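Local coordinates for metal-dependent hydrolase (Lactobacillus plantarum, PDB 2F6K), which is a manganese-binding amidohydrolase-family enzyme that probably decarboxylates aminocarboxymuconate semialdehyde, an intermediate of tryptophan breakdown, at residues 3-8 with 261-266. Residues are numbered along the deposited sequence; the frame is centred on the assembly and turned at random.
Sequences KIDFHT and LLYGSD. With MN (manganese (II) ion), chain C.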
# COMPACT_ATOMS: atom_id res chain seq x y z
N LYS A 3 16.50 -28.58 -28.33
CA LYS A 3 16.56 -27.77 -27.12
C LYS A 3 15.69 -28.35 -26.01
O LYS A 3 14.78 -29.15 -26.26
CB LYS A 3 16.05 -26.36 -27.42
CG LYS A 3 16.48 -25.84 -28.77
CD LYS A 3 15.73 -24.57 -29.14
CE LYS A 3 16.07 -24.13 -30.56
NZ LYS A 3 15.09 -23.14 -31.05
N ILE A 4 16.00 -27.95 -24.78
CA ILE A 4 15.22 -28.35 -23.61
C ILE A 4 14.67 -27.02 -23.07
O ILE A 4 15.43 -26.09 -22.80
CB ILE A 4 16.10 -29.03 -22.53
CG1 ILE A 4 16.59 -30.39 -23.04
CG2 ILE A 4 15.29 -29.21 -21.25
CD1 ILE A 4 17.60 -31.06 -22.15
N ASP A 5 13.35 -26.94 -22.92
CA ASP A 5 12.68 -25.73 -22.45
C ASP A 5 12.42 -25.74 -20.94
O ASP A 5 11.62 -26.53 -20.47
CB ASP A 5 11.35 -25.59 -23.19
CG ASP A 5 10.80 -24.18 -23.15
OD1 ASP A 5 11.16 -23.41 -22.22
OD2 ASP A 5 9.99 -23.85 -24.06
N PHE A 6 13.08 -24.86 -20.19
CA PHE A 6 12.87 -24.86 -18.75
C PHE A 6 11.91 -23.79 -18.22
O PHE A 6 11.78 -23.61 -17.01
CB PHE A 6 14.20 -24.72 -18.02
CG PHE A 6 14.53 -25.88 -17.14
CD1 PHE A 6 15.54 -26.78 -17.49
CD2 PHE A 6 13.82 -26.11 -15.96
CE1 PHE A 6 15.84 -27.88 -16.69
CE2 PHE A 6 14.11 -27.21 -15.15
CZ PHE A 6 15.12 -28.10 -15.52
N HIS A 7 11.24 -23.09 -19.14
CA HIS A 7 10.28 -22.06 -18.76
C HIS A 7 9.19 -22.07 -19.80
O HIS A 7 9.23 -21.32 -20.77
CB HIS A 7 10.96 -20.69 -18.68
CG HIS A 7 10.08 -19.61 -18.12
ND1 HIS A 7 10.57 -18.61 -17.31
CD2 HIS A 7 8.76 -19.35 -18.27
CE1 HIS A 7 9.59 -17.78 -16.99
NE2 HIS A 7 8.48 -18.21 -17.56
N THR A 8 8.21 -22.94 -19.60
CA THR A 8 7.09 -23.07 -20.51
C THR A 8 5.89 -23.42 -19.62
O THR A 8 6.06 -24.09 -18.59
CB THR A 8 7.41 -24.16 -21.58
OG1 THR A 8 6.25 -24.42 -22.36
CG2 THR A 8 7.91 -25.44 -20.91
N LEU A 261 23.16 -21.66 -17.20
CA LEU A 261 22.24 -20.88 -18.01
C LEU A 261 21.30 -21.82 -18.76
O LEU A 261 21.75 -22.69 -19.51
CB LEU A 261 23.02 -20.01 -18.99
CG LEU A 261 23.96 -19.01 -18.31
CD1 LEU A 261 24.86 -18.37 -19.35
CD2 LEU A 261 23.15 -17.96 -17.55
N LEU A 262 20.00 -21.65 -18.55
CA LEU A 262 19.02 -22.52 -19.17
C LEU A 262 18.09 -21.80 -20.13
O LEU A 262 17.66 -20.67 -19.87
CB LEU A 262 18.18 -23.19 -18.08
CG LEU A 262 18.98 -23.92 -17.00
CD1 LEU A 262 18.06 -24.25 -15.83
CD2 LEU A 262 19.58 -25.19 -17.59
N TYR A 263 17.76 -22.45 -21.24
CA TYR A 263 16.86 -21.87 -22.23
C TYR A 263 15.43 -21.88 -21.70
O TYR A 263 15.06 -22.76 -20.92
CB TYR A 263 16.90 -22.68 -23.52
CG TYR A 263 15.80 -22.28 -24.48
CD1 TYR A 263 15.78 -21.01 -25.06
CD2 TYR A 263 14.78 -23.16 -24.80
CE1 TYR A 263 14.76 -20.63 -25.92
CE2 TYR A 263 13.76 -22.79 -25.67
CZ TYR A 263 13.76 -21.52 -26.22
OH TYR A 263 12.76 -21.16 -27.09
N GLY A 264 14.64 -20.90 -22.14
CA GLY A 264 13.24 -20.80 -21.75
C GLY A 264 12.47 -20.06 -22.84
O GLY A 264 12.98 -19.10 -23.42
N SER A 265 11.24 -20.49 -23.13
CA SER A 265 10.46 -19.83 -24.17
C SER A 265 9.32 -18.97 -23.62
O SER A 265 8.95 -17.95 -24.21
CB SER A 265 9.89 -20.86 -25.15
OG SER A 265 8.84 -21.59 -24.55
N ASP A 266 8.78 -19.39 -22.49
CA ASP A 266 7.69 -18.70 -21.80
C ASP A 266 6.35 -18.74 -22.52
O ASP A 266 5.53 -17.84 -22.34
CB ASP A 266 8.06 -17.23 -21.53
CG ASP A 266 7.45 -16.71 -20.24
OD1 ASP A 266 6.62 -17.42 -19.63
OD2 ASP A 266 7.81 -15.59 -19.83
MN MN C . 6.53 -17.41 -17.24
O HOH W 1 12.87 -21.82 -30.12
O HOH W 2 17.23 -25.37 -21.01
O HOH W 3 7.04 -15.40 -17.37
O HOH W 4 4.34 -16.71 -17.46
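His-7 and Asp-266 meet at the manganese ion, beyond the ends of the first and last strands of the amidohydrolase TIM barrel. His-9 and His-154 complete the protein ligands, and waters 3 and 4 also bind. His-7 NE2 lies 2.1 Å from the manganese. Asp-266 OD1 lies 2.4 Å from it. The two side chains run side by side, with ring and carboxylate planes 60° apart. A hydrogen bond from His-7 ND1 to Asp-239 OD1 helps set the rotation of the ring.

Behind the metal the packing is tight. Asp-266 N donates to His-7 O at 2.6 Å, nearly along the C=O axis. Asp-5 CG is anti to the backbone N (chi1 -161°), which carries the carboxylate to Ser-265. Ser-265 OG donates to the syn lone pair of Asp-5 OD2, 2.6 Å away. Asp-5 OD1 accepts from Ser-265 N and His-7 N, which approach from opposite faces of the carboxylate plane. The His-7 bond makes an Asx turn. The buried carboxylate is thus gripped by three bonds and ties the corner at His-7 to the loop that leads to Asp-266. Gly-264 CA packs against His-7 CB at 3.8 Å. Phe-6 N bonds to Tyr-263 O. Leu-262 CD1 sits over one face of the Phe-6 ring.

The far end is looser. Lys-3, partly exposed, bonds to Asn-47 O, and water 1 bridges Lys-3 NZ and Tyr-263 OH, 3.1 Å from the hydroxyl.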